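Local coordinates for protein prolyl oligopeptidase (Galerina marginata, PDB 5N4B) that cleaves peptide bonds after proline and macrocyclises peptide precursors in the biosynthesis of the highly toxic amanitins, at residues A[95-100]-A[110-115]; A[103-108]-A[134-139]; A[606-611]-A[622-627]. The protein carries 1 engineered substitution. All coordinates share one frame; numbering follows the deposited sequence. Where two conformers were deposited one is given.

How the contacts relate
Contacts 1 and 2 belong to one piece of the beta-propeller domain, whereas contact 3 lies in the alpha/beta-hydrolase domain on the opposite side of the chain's centre. Contact 1 pairs the strands of a hairpin, and 103-108 of contact 2 is part of the loop closing that hairpin; their centres are 16 Å apart and they touch where Tyr100 O meets Ser108 CB at 3.8 Å. Both also reach the bound peptide, through Phe99 and Leu110 in contact 1 and Ser108 in contact 2. Contact 3 stands about 27 Å from contact 2 between nearest atoms, with the side chain of Tyr624 about 7 Å from that of Ala578, the engineered position of the charge relay.

Contact 1 (A[95-100]-A[110-115]); sequences HWYWFY and LYRSKE
The guanidinium of Arg112 lies flat on the imidazole of His95, the planes 19° apart and NH1 over the ring centre. Arg112 reaches it with its chain extended from CG to NE, and on the way CG passes over the face of the Tyr97 ring, 4.1 Å from the centroid. Leu110 CD1 stands over the centre of the Phe99 ring. On the other face of the sheet, Tyr111 CB sits 3.9 Å from the centroid of the six-membered ring of Trp98, and Tyr100 turns an edge to the face of Tyr111, planes at 82°.

Behind these lies an antiparallel ladder. Trp98 and Tyr111 form a hydrogen-bonded pair, with Tyr111 N to Trp98 O at 2.8 Å; Tyr97-Arg112 and Phe99-Leu110 are non-hydrogen-bonded pairs. At the end of the ladder Ser113 OG accepts from Trp96 N at 3.0 Å and donates to Glu115 O. Asp125 and Asp126 hold Trp98 NE1 and Tyr111 OH.

His95 ND1 donates to Ser113 O at 2.8 Å, near its ring plane. This bond and the stacked guanidinium together set the imidazole's rotation; the bond requires a proton on ND1, and the guanidinium would be expected to disfavour a second.

Contact 2 (A[103-108]-A[134-139]); sequences GLQSQS and DPNVLA
Asn136 carries the tight part of this loop-to-loop contact. Its ND2 donates to Gln107 O at 2.9 Å, with an N-H...O angle of 163°; the acceptor lies near the amide plane of Asn136, although the donor stands above the carbonyl plane of Gln107. The same ND2 donates to Asp134 OD1 at 2.8 Å, on the syn lone pair. Asp134 OD1 also takes the backbone N of Asn136 from above the carboxylate plane, closing an Asx turn, so one oxygen grips both ends of the residue and holds its amide in place. OD1 of Asn136 receives a weak bond from Gln107 N, 3.3 Å away, and a stronger one from water.

Next to this amide, Pro135 packs against Gln107 and Ser108: its CB lies 3.3 Å from Gln107 OE1, and its CD is equally near Ser108 O. The Gln107 chain is extended beyond CG and slides past Asn136 in the opposite direction, the two amide planes 74° apart.

The looser side is bridged by water. One water links Gln105 NE2 to Asp134 OD2 where Gln105 NE2 comes no nearer to Asn136 than 4.1 Å, at ND2; Gln105 OE1 accepts from Arg102 N. A second accepts from Ser106 N and donates weakly to Asn136 OD1, while a third joins that oxygen, at 2.8 Å, to Gln107 NE2.

The contact ties the loop between strands 96-101 and 109-113 to the one leading from strand 129-133 to strand 144-151, the passage from one four-stranded propeller sheet to the next. Gln107 reaches strand 144-151, OE1 accepting from Met146 N and NE2 donating to Ala144 O, Val137 packs on helix 183-188, and Ser106 OG accepts from Thr705 N, at the start of helix 705-722.

Contact 3 (A[606-611]-A[622-627]); sequences ADLLKF and SEYGNP
Phe611 holds CG in the crowded position between its backbone N and carbonyl carbon (chi1 69°), while Tyr624 has CG anti to its carbonyl carbon (chi1 -56°). These torsions set the rings edge-to-face: the edge of Tyr624 points at the face of Phe611, with centroids 5.2 Å apart, planes at 80° and Tyr624 CD2 over the centre of the Phe611 ring.

Leu608 completes the cluster, its CD2 lying over one face of Tyr624 at 4.0 Å from the centroid. Pro627 packs beside Phe611, with CG 3.8 Å from Phe611 CE2 and 3.3 Å from Leu608 O. Gly625 O meets the edge of Phe611, 3.2 Å from CZ. Both carbonyl oxygens, Leu608 O and Gly625 O, are buried without a hydrogen-bond partner, facing apolar carbon across the contact.

Gly625 leaves the helix with positive phi, and the chain turns so that Pro627 comes back onto 606-611. Helix 630-636 borders the same packing through Ile636, and His669 touches Phe611.

Tyr624 OH bonds to Asn579 OD1, next to Ala578, the engineered position of the charge relay. This places the aromatic pair beside the active site of an alpha/beta-hydrolase domain, consistent with a second-shell part in positioning Asn579.

Contact 1 (A[95-100]-A[110-115])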
loop_
_atom_site.group_PDB
_atom_site.type_symbol
_atom_site.label_atom_id
_atom_site.label_comp_id
_atom_site.label_asym_id
_atom_site.label_seq_id
_atom_site.Cartn_x
_atom_site.Cartn_y
_atom_site.Cartn_z
ATOM N N HIS A 95 2.243 -29.731 6.620
ATOM C CA HIS A 95 1.394 -29.409 5.484
ATOM C C HIS A 95 1.681 -27.996 4.991
ATOM O O HIS A 95 2.219 -27.161 5.704
ATOM C CB HIS A 95 -0.081 -29.574 5.892
ATOM C CG HIS A 95 -0.482 -31.010 6.063
ATOM N ND1 HIS A 95 -1.246 -31.682 5.142
ATOM C CD2 HIS A 95 -0.116 -31.927 6.996
ATOM C CE1 HIS A 95 -1.407 -32.941 5.541
ATOM N NE2 HIS A 95 -0.715 -33.120 6.648
ATOM N N TRP A 96 1.312 -27.782 3.741
ATOM C CA TRP A 96 1.534 -26.538 3.039
ATOM C C TRP A 96 0.218 -25.793 2.870
ATOM O O TRP A 96 -0.818 -26.389 2.543
ATOM C CB TRP A 96 2.137 -26.869 1.667
ATOM C CG TRP A 96 3.474 -27.473 1.676
ATOM C CD1 TRP A 96 3.755 -28.771 1.857
ATOM C CD2 TRP A 96 4.700 -26.810 1.471
ATOM N NE1 TRP A 96 5.122 -28.975 1.771
ATOM C CE2 TRP A 96 5.713 -27.768 1.529
ATOM C CE3 TRP A 96 5.059 -25.481 1.253
ATOM C CZ2 TRP A 96 7.055 -27.442 1.348
ATOM C CZ3 TRP A 96 6.403 -25.166 1.098
ATOM C CH2 TRP A 96 7.367 -26.144 1.127
ATOM N N TYR A 97 0.268 -24.486 3.059
ATOM C CA TYR A 97 -0.926 -23.646 3.041
ATOM C C TYR A 97 -0.707 -22.482 2.085
ATOM O O TYR A 97 0.371 -21.882 2.061
ATOM C CB TYR A 97 -1.195 -23.108 4.444
ATOM C CG TYR A 97 -1.539 -24.129 5.475
ATOM C CD1 TYR A 97 -0.573 -25.036 5.957
ATOM C CD2 TYR A 97 -2.824 -24.213 5.975
ATOM C CE1 TYR A 97 -0.904 -25.981 6.939
ATOM C CE2 TYR A 97 -3.146 -25.136 6.964
ATOM C CZ TYR A 97 -2.166 -26.016 7.425
ATOM O OH TYR A 97 -2.500 -26.932 8.415
ATOM N N TRP A 98 -1.728 -22.128 1.320
ATOM C CA TRP A 98 -1.590 -21.072 0.337
ATOM C C TRP A 98 -2.967 -20.483 0.056
ATOM O O TRP A 98 -4.002 -21.144 0.232
ATOM C CB TRP A 98 -0.962 -21.597 -0.982
ATOM C CG TRP A 98 -1.814 -22.535 -1.743
ATOM C CD1 TRP A 98 -2.633 -22.224 -2.805
ATOM C CD2 TRP A 98 -1.976 -23.946 -1.518
ATOM N NE1 TRP A 98 -3.307 -23.359 -3.229
ATOM C CE2 TRP A 98 -2.922 -24.421 -2.458
ATOM C CE3 TRP A 98 -1.437 -24.841 -0.610
ATOM C CZ2 TRP A 98 -3.289 -25.765 -2.539
ATOM C CZ3 TRP A 98 -1.812 -26.175 -0.695
ATOM C CH2 TRP A 98 -2.739 -26.607 -1.626
ATOM N N PHE A 99 -2.979 -19.248 -0.430
ATOM C CA PHE A 99 -4.230 -18.606 -0.850
ATOM C C PHE A 99 -4.509 -18.883 -2.317
ATOM O O PHE A 99 -3.611 -18.937 -3.153
ATOM C CB PHE A 99 -4.184 -17.083 -0.617
ATOM C CG PHE A 99 -4.280 -16.710 0.818
ATOM C CD1 PHE A 99 -5.514 -16.610 1.434
ATOM C CD2 PHE A 99 -3.134 -16.452 1.538
ATOM C CE1 PHE A 99 -5.600 -16.265 2.765
ATOM C CE2 PHE A 99 -3.229 -16.076 2.864
ATOM C CZ PHE A 99 -4.471 -15.989 3.468
ATOM N N TYR A 100 -5.790 -19.058 -2.605
ATOM C CA TYR A 100 -6.291 -19.389 -3.933
ATOM C C TYR A 100 -7.576 -18.626 -4.198
ATOM O O TYR A 100 -8.465 -18.626 -3.346
ATOM C CB TYR A 100 -6.556 -20.911 -4.091
ATOM C CG TYR A 100 -7.194 -21.333 -5.403
ATOM C CD1 TYR A 100 -6.551 -21.120 -6.611
ATOM C CD2 TYR A 100 -8.441 -21.872 -5.432
ATOM C CE1 TYR A 100 -7.137 -21.478 -7.800
ATOM C CE2 TYR A 100 -9.033 -22.253 -6.631
ATOM C CZ TYR A 100 -8.355 -22.020 -7.787
ATOM O OH TYR A 100 -8.989 -22.409 -8.961
ATOM N N LEU A 110 -7.858 -19.583 1.925
ATOM C CA LEU A 110 -6.668 -20.258 2.412
ATOM C C LEU A 110 -6.883 -21.765 2.332
ATOM O O LEU A 110 -7.751 -22.326 3.018
ATOM C CB LEU A 110 -6.348 -19.810 3.833
ATOM C CG LEU A 110 -5.041 -20.191 4.489
ATOM C CD1 LEU A 110 -3.842 -19.863 3.564
ATOM C CD2 LEU A 110 -4.896 -19.489 5.842
ATOM N N TYR A 111 -6.045 -22.424 1.564
ATOM C CA TYR A 111 -6.042 -23.864 1.334
ATOM C C TYR A 111 -4.926 -24.540 2.109
ATOM O O TYR A 111 -3.888 -23.934 2.378
ATOM C CB TYR A 111 -5.820 -24.152 -0.163
ATOM C CG TYR A 111 -7.109 -24.220 -0.974
ATOM C CD1 TYR A 111 -7.948 -23.148 -1.076
ATOM C CD2 TYR A 111 -7.485 -25.359 -1.595
ATOM C CE1 TYR A 111 -9.159 -23.214 -1.779
ATOM C CE2 TYR A 111 -8.674 -25.426 -2.321
ATOM C CZ TYR A 111 -9.502 -24.343 -2.378
ATOM O OH TYR A 111 -10.704 -24.445 -3.068
ATOM N N ARG A 112 -5.196 -25.756 2.404
ATOM C CA ARG A 112 -4.133 -26.723 3.056
ATOM C C ARG A 112 -3.956 -28.006 2.263
ATOM O O ARG A 112 -4.879 -28.617 1.759
ATOM C CB ARG A 112 -4.826 -27.225 4.338
ATOM C CG ARG A 112 -4.046 -28.270 5.166
ATOM C CD ARG A 112 -4.783 -28.715 6.453
ATOM N NE ARG A 112 -3.993 -29.720 7.212
ATOM C CZ ARG A 112 -4.008 -31.051 7.002
ATOM N NH1 ARG A 112 -3.345 -31.886 7.815
ATOM N NH2 ARG A 112 -4.684 -31.552 5.989
ATOM N N SER A 113 -2.718 -28.348 2.070
ATOM C CA SER A 113 -2.424 -29.520 1.266
ATOM C C SER A 113 -3.057 -30.767 1.873
ATOM O O SER A 113 -3.068 -30.950 3.085
ATOM C CB SER A 113 -0.904 -29.710 1.096
ATOM O OG SER A 113 -0.228 -29.913 2.328
ATOM N N LYS A 114 -3.567 -31.611 0.986
ATOM C CA LYS A 114 -4.101 -32.902 1.403
ATOM C C LYS A 114 -3.014 -33.769 2.007
ATOM O O LYS A 114 -3.254 -34.476 2.992
ATOM C CB LYS A 114 -4.704 -33.611 0.180
ATOM C CG LYS A 114 -5.946 -32.909 -0.397
ATOM C CD LYS A 114 -6.476 -33.649 -1.605
ATOM C CE LYS A 114 -7.598 -32.935 -2.291
ATOM N NZ LYS A 114 -8.825 -33.092 -1.524
ATOM N N GLU A 115 -1.819 -33.743 1.416
ATOM C CA GLU A 115 -0.709 -34.564 1.871
ATOM C C GLU A 115 0.347 -33.688 2.507
ATOM O O GLU A 115 0.475 -32.509 2.142
ATOM C CB GLU A 115 -0.041 -35.263 0.687
ATOM C CG GLU A 115 -0.956 -36.070 -0.216
ATOM C CD GLU A 115 -1.494 -37.306 0.455
ATOM O OE1 GLU A 115 -0.805 -37.830 1.359
ATOM O OE2 GLU A 115 -2.592 -37.763 0.065
#

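Contact 2 (A[103-108]-A[134-139])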
loop_
_atom_site.group_PDB
_atom_site.type_symbol
_atom_site.label_atom_id
_atom_site.label_comp_id
_atom_site.label_asym_id
_atom_site.label_seq_id
_atom_site.Cartn_x
_atom_site.Cartn_y
_atom_site.Cartn_z
ATOM N N GLY A 103 -10.974 -16.681 -9.387
ATOM C CA GLY A 103 -10.815 -15.662 -10.424
ATOM C C GLY A 103 -11.377 -14.312 -10.023
ATOM O O GLY A 103 -10.687 -13.296 -10.116
ATOM N N LEU A 104 -12.645 -14.307 -9.585
ATOM C CA LEU A 104 -13.387 -13.092 -9.293
ATOM C C LEU A 104 -13.904 -13.064 -7.873
ATOM O O LEU A 104 -14.799 -12.274 -7.567
ATOM C CB LEU A 104 -14.517 -12.896 -10.293
ATOM C CG LEU A 104 -14.070 -12.729 -11.754
ATOM C CD1 LEU A 104 -15.255 -12.794 -12.699
ATOM C CD2 LEU A 104 -13.267 -11.472 -11.953
ATOM N N GLN A 105 -13.373 -13.891 -6.983
ATOM C CA GLN A 105 -13.824 -13.854 -5.587
ATOM C C GLN A 105 -13.319 -12.598 -4.897
ATOM O O GLN A 105 -12.198 -12.127 -5.122
ATOM C CB GLN A 105 -13.366 -15.120 -4.843
ATOM C CG GLN A 105 -13.890 -16.441 -5.420
ATOM C CD GLN A 105 -13.335 -17.569 -4.663
ATOM O OE1 GLN A 105 -12.273 -18.092 -4.982
ATOM N NE2 GLN A 105 -14.067 -18.014 -3.654
ATOM N N SER A 106 -14.150 -12.090 -3.998
ATOM C CA SER A 106 -13.817 -10.835 -3.344
ATOM C C SER A 106 -12.725 -11.025 -2.315
ATOM O O SER A 106 -11.961 -10.097 -2.051
ATOM C CB SER A 106 -15.046 -10.244 -2.691
ATOM O OG SER A 106 -15.946 -9.784 -3.711
ATOM N N GLN A 107 -12.634 -12.220 -1.736
ATOM C CA GLN A 107 -11.539 -12.559 -0.832
ATOM C C GLN A 107 -11.013 -13.933 -1.245
ATOM O O GLN A 107 -11.795 -14.852 -1.519
ATOM C CB GLN A 107 -11.936 -12.580 0.650
ATOM C CG GLN A 107 -12.523 -11.273 1.191
ATOM C CD GLN A 107 -12.862 -11.334 2.661
ATOM O OE1 GLN A 107 -11.976 -11.288 3.509
ATOM N NE2 GLN A 107 -14.128 -11.422 2.952
ATOM N N SER A 108 -9.709 -14.062 -1.289
ATOM C CA SER A 108 -9.084 -15.323 -1.607
ATOM C C SER A 108 -9.181 -16.258 -0.403
ATOM O O SER A 108 -9.334 -15.831 0.739
ATOM C CB SER A 108 -7.641 -15.126 -2.033
ATOM O OG SER A 108 -7.650 -14.294 -3.177
ATOM N N ASP A 134 -11.909 -19.861 4.744
ATOM C CA ASP A 134 -12.586 -19.095 3.693
ATOM C C ASP A 134 -13.104 -17.795 4.298
ATOM O O ASP A 134 -14.151 -17.794 4.967
ATOM C CB ASP A 134 -13.730 -19.902 3.083
ATOM C CG ASP A 134 -14.421 -19.179 1.954
ATOM O OD1 ASP A 134 -14.134 -17.981 1.775
ATOM O OD2 ASP A 134 -15.249 -19.811 1.254
ATOM N N PRO A 135 -12.414 -16.672 4.132
ATOM C CA PRO A 135 -12.887 -15.450 4.794
ATOM C C PRO A 135 -14.228 -14.984 4.275
ATOM O O PRO A 135 -14.883 -14.150 4.934
ATOM C CB PRO A 135 -11.780 -14.437 4.500
ATOM C CG PRO A 135 -10.801 -15.044 3.718
ATOM C CD PRO A 135 -11.197 -16.448 3.354
ATOM N N ASN A 136 -14.671 -15.459 3.111
ATOM C CA ASN A 136 -15.944 -15.009 2.607
ATOM C C ASN A 136 -17.079 -15.475 3.497
ATOM O O ASN A 136 -18.193 -14.955 3.354
ATOM C CB ASN A 136 -16.148 -15.506 1.173
ATOM C CG ASN A 136 -15.074 -15.019 0.219
ATOM O OD1 ASN A 136 -15.083 -13.864 -0.216
ATOM N ND2 ASN A 136 -14.156 -15.882 -0.124
ATOM N N VAL A 137 -16.881 -16.481 4.338
ATOM C CA VAL A 137 -17.977 -16.909 5.200
ATOM C C VAL A 137 -17.954 -16.266 6.579
ATOM O O VAL A 137 -18.763 -16.621 7.438
ATOM C CB VAL A 137 -18.081 -18.431 5.288
ATOM C CG1 VAL A 137 -18.164 -19.045 3.907
ATOM C CG2 VAL A 137 -16.960 -19.001 6.030
ATOM N N LEU A 138 -17.035 -15.319 6.807
ATOM C CA LEU A 138 -17.032 -14.624 8.095
ATOM C C LEU A 138 -18.374 -13.930 8.348
ATOM O O LEU A 138 -18.814 -13.834 9.490
ATOM C CB LEU A 138 -15.854 -13.643 8.158
ATOM C CG LEU A 138 -14.502 -14.319 8.388
ATOM C CD1 LEU A 138 -13.422 -13.326 8.035
ATOM C CD2 LEU A 138 -14.342 -14.850 9.793
ATOM N N ALA A 139 -18.994 -13.411 7.302
ATOM C CA ALA A 139 -20.377 -12.929 7.338
ATOM C C ALA A 139 -21.070 -13.347 6.049
ATOM O O ALA A 139 -20.551 -13.100 4.956
ATOM C CB ALA A 139 -20.440 -11.399 7.533
HETATM O O HOH W 1 -14.760 -20.291 -1.553
HETATM O O HOH W 2 -16.589 -13.698 -3.250
HETATM O O HOH W 3 -16.186 -11.605 0.953
#

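Contact 3 (A[606-611]-A[622-627])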
loop_
_atom_site.group_PDB
_atom_site.type_symbol
_atom_site.label_atom_id
_atom_site.label_comp_id
_atom_site.label_asym_id
_atom_site.label_seq_id
_atom_site.Cartn_x
_atom_site.Cartn_y
_atom_site.Cartn_z
ATOM N N ALA A 606 -6.014 17.136 -0.127
ATOM C CA ALA A 606 -6.120 18.376 -0.904
ATOM C C ALA A 606 -6.128 19.636 -0.060
ATOM O O ALA A 606 -5.756 20.716 -0.573
ATOM C CB ALA A 606 -7.362 18.366 -1.794
ATOM N N ASP A 607 -6.544 19.546 1.201
ATOM C CA ASP A 607 -6.502 20.684 2.123
ATOM C C ASP A 607 -5.221 20.495 2.930
ATOM O O ASP A 607 -5.193 19.800 3.946
ATOM C CB ASP A 607 -7.747 20.751 2.980
ATOM C CG ASP A 607 -7.725 21.939 3.910
ATOM O OD1 ASP A 607 -6.641 22.516 4.153
ATOM O OD2 ASP A 607 -8.810 22.292 4.439
ATOM N N LEU A 608 -4.124 21.077 2.449
ATOM C CA LEU A 608 -2.843 20.913 3.127
ATOM C C LEU A 608 -2.672 21.875 4.305
ATOM O O LEU A 608 -1.641 21.814 4.989
ATOM C CB LEU A 608 -1.671 21.086 2.172
ATOM C CG LEU A 608 -1.293 19.966 1.263
ATOM C CD1 LEU A 608 -0.013 20.346 0.523
ATOM C CD2 LEU A 608 -1.057 18.666 2.009
ATOM N N LEU A 609 -3.653 22.745 4.567
ATOM C CA LEU A 609 -3.633 23.550 5.780
ATOM C C LEU A 609 -4.283 22.867 6.967
ATOM O O LEU A 609 -3.945 23.199 8.102
ATOM C CB LEU A 609 -4.274 24.927 5.572
ATOM C CG LEU A 609 -3.581 25.818 4.561
ATOM C CD1 LEU A 609 -4.301 27.132 4.460
ATOM C CD2 LEU A 609 -2.142 26.024 4.904
ATOM N N LYS A 610 -5.155 21.876 6.739
ATOM C CA LYS A 610 -5.891 21.235 7.833
ATOM C C LYS A 610 -5.705 19.717 7.889
ATOM O O LYS A 610 -6.337 19.069 8.725
ATOM C CB LYS A 610 -7.391 21.590 7.758
ATOM C CG LYS A 610 -7.735 23.091 7.907
ATOM C CD LYS A 610 -9.285 23.373 8.005
ATOM C CE LYS A 610 -9.893 22.828 9.281
ATOM N NZ LYS A 610 -11.347 23.233 9.459
ATOM N N PHE A 611 -4.838 19.134 7.070
ATOM C CA PHE A 611 -4.742 17.676 7.011
ATOM C C PHE A 611 -4.409 17.075 8.375
ATOM O O PHE A 611 -4.802 15.939 8.663
ATOM C CB PHE A 611 -3.667 17.243 5.991
ATOM C CG PHE A 611 -2.234 17.572 6.430
ATOM C CD1 PHE A 611 -1.536 16.712 7.238
ATOM C CD2 PHE A 611 -1.623 18.763 6.066
ATOM C CE1 PHE A 611 -0.256 17.013 7.706
ATOM C CE2 PHE A 611 -0.370 19.080 6.537
ATOM C CZ PHE A 611 0.340 18.196 7.334
ATOM N N SER A 622 5.706 14.914 8.924
ATOM C CA SER A 622 7.050 14.598 8.449
ATOM C C SER A 622 7.139 14.611 6.930
ATOM O O SER A 622 8.248 14.686 6.389
ATOM C CB SER A 622 7.485 13.246 8.989
ATOM O OG SER A 622 6.583 12.252 8.629
ATOM N N GLU A 623 6.010 14.527 6.228
ATOM C CA GLU A 623 5.940 14.558 4.781
ATOM C C GLU A 623 5.641 15.924 4.192
ATOM O O GLU A 623 6.216 16.286 3.166
ATOM C CB GLU A 623 4.876 13.590 4.263
ATOM C CG GLU A 623 4.947 13.331 2.769
ATOM C CD GLU A 623 6.177 12.505 2.308
ATOM O OE1 GLU A 623 6.869 11.952 3.177
ATOM O OE2 GLU A 623 6.433 12.453 1.071
ATOM N N TYR A 624 4.750 16.688 4.808
ATOM C CA TYR A 624 4.242 17.941 4.248
ATOM C C TYR A 624 4.705 19.187 4.996
ATOM O O TYR A 624 4.588 20.287 4.435
ATOM C CB TYR A 624 2.710 17.914 4.249
ATOM C CG TYR A 624 2.067 16.757 3.524
ATOM C CD1 TYR A 624 2.524 16.372 2.303
ATOM C CD2 TYR A 624 0.993 16.082 4.069
ATOM C CE1 TYR A 624 1.955 15.308 1.623
ATOM C CE2 TYR A 624 0.408 15.025 3.412
ATOM C CZ TYR A 624 0.903 14.646 2.180
ATOM O OH TYR A 624 0.263 13.583 1.616
ATOM N N GLY A 625 5.180 19.059 6.232
ATOM C CA GLY A 625 5.352 20.210 7.095
ATOM C C GLY A 625 4.147 20.421 8.003
ATOM O O GLY A 625 3.097 19.785 7.880
ATOM N N ASN A 626 4.299 21.381 8.914
ATOM C CA ASN A 626 3.286 21.682 9.911
ATOM C C ASN A 626 2.668 23.045 9.598
ATOM O O ASN A 626 3.349 24.074 9.731
ATOM C CB ASN A 626 3.906 21.687 11.304
ATOM C CG ASN A 626 2.875 21.797 12.396
ATOM O OD1 ASN A 626 1.749 22.299 12.189
ATOM N ND2 ASN A 626 3.254 21.345 13.589
ATOM N N PRO A 627 1.408 23.104 9.172
ATOM C CA PRO A 627 0.778 24.396 8.853
ATOM C C PRO A 627 0.756 25.376 9.993
ATOM O O PRO A 627 0.616 26.568 9.714
ATOM C CB PRO A 627 -0.657 24.016 8.464
ATOM C CG PRO A 627 -0.600 22.545 8.033
ATOM C CD PRO A 627 0.496 21.960 8.931
#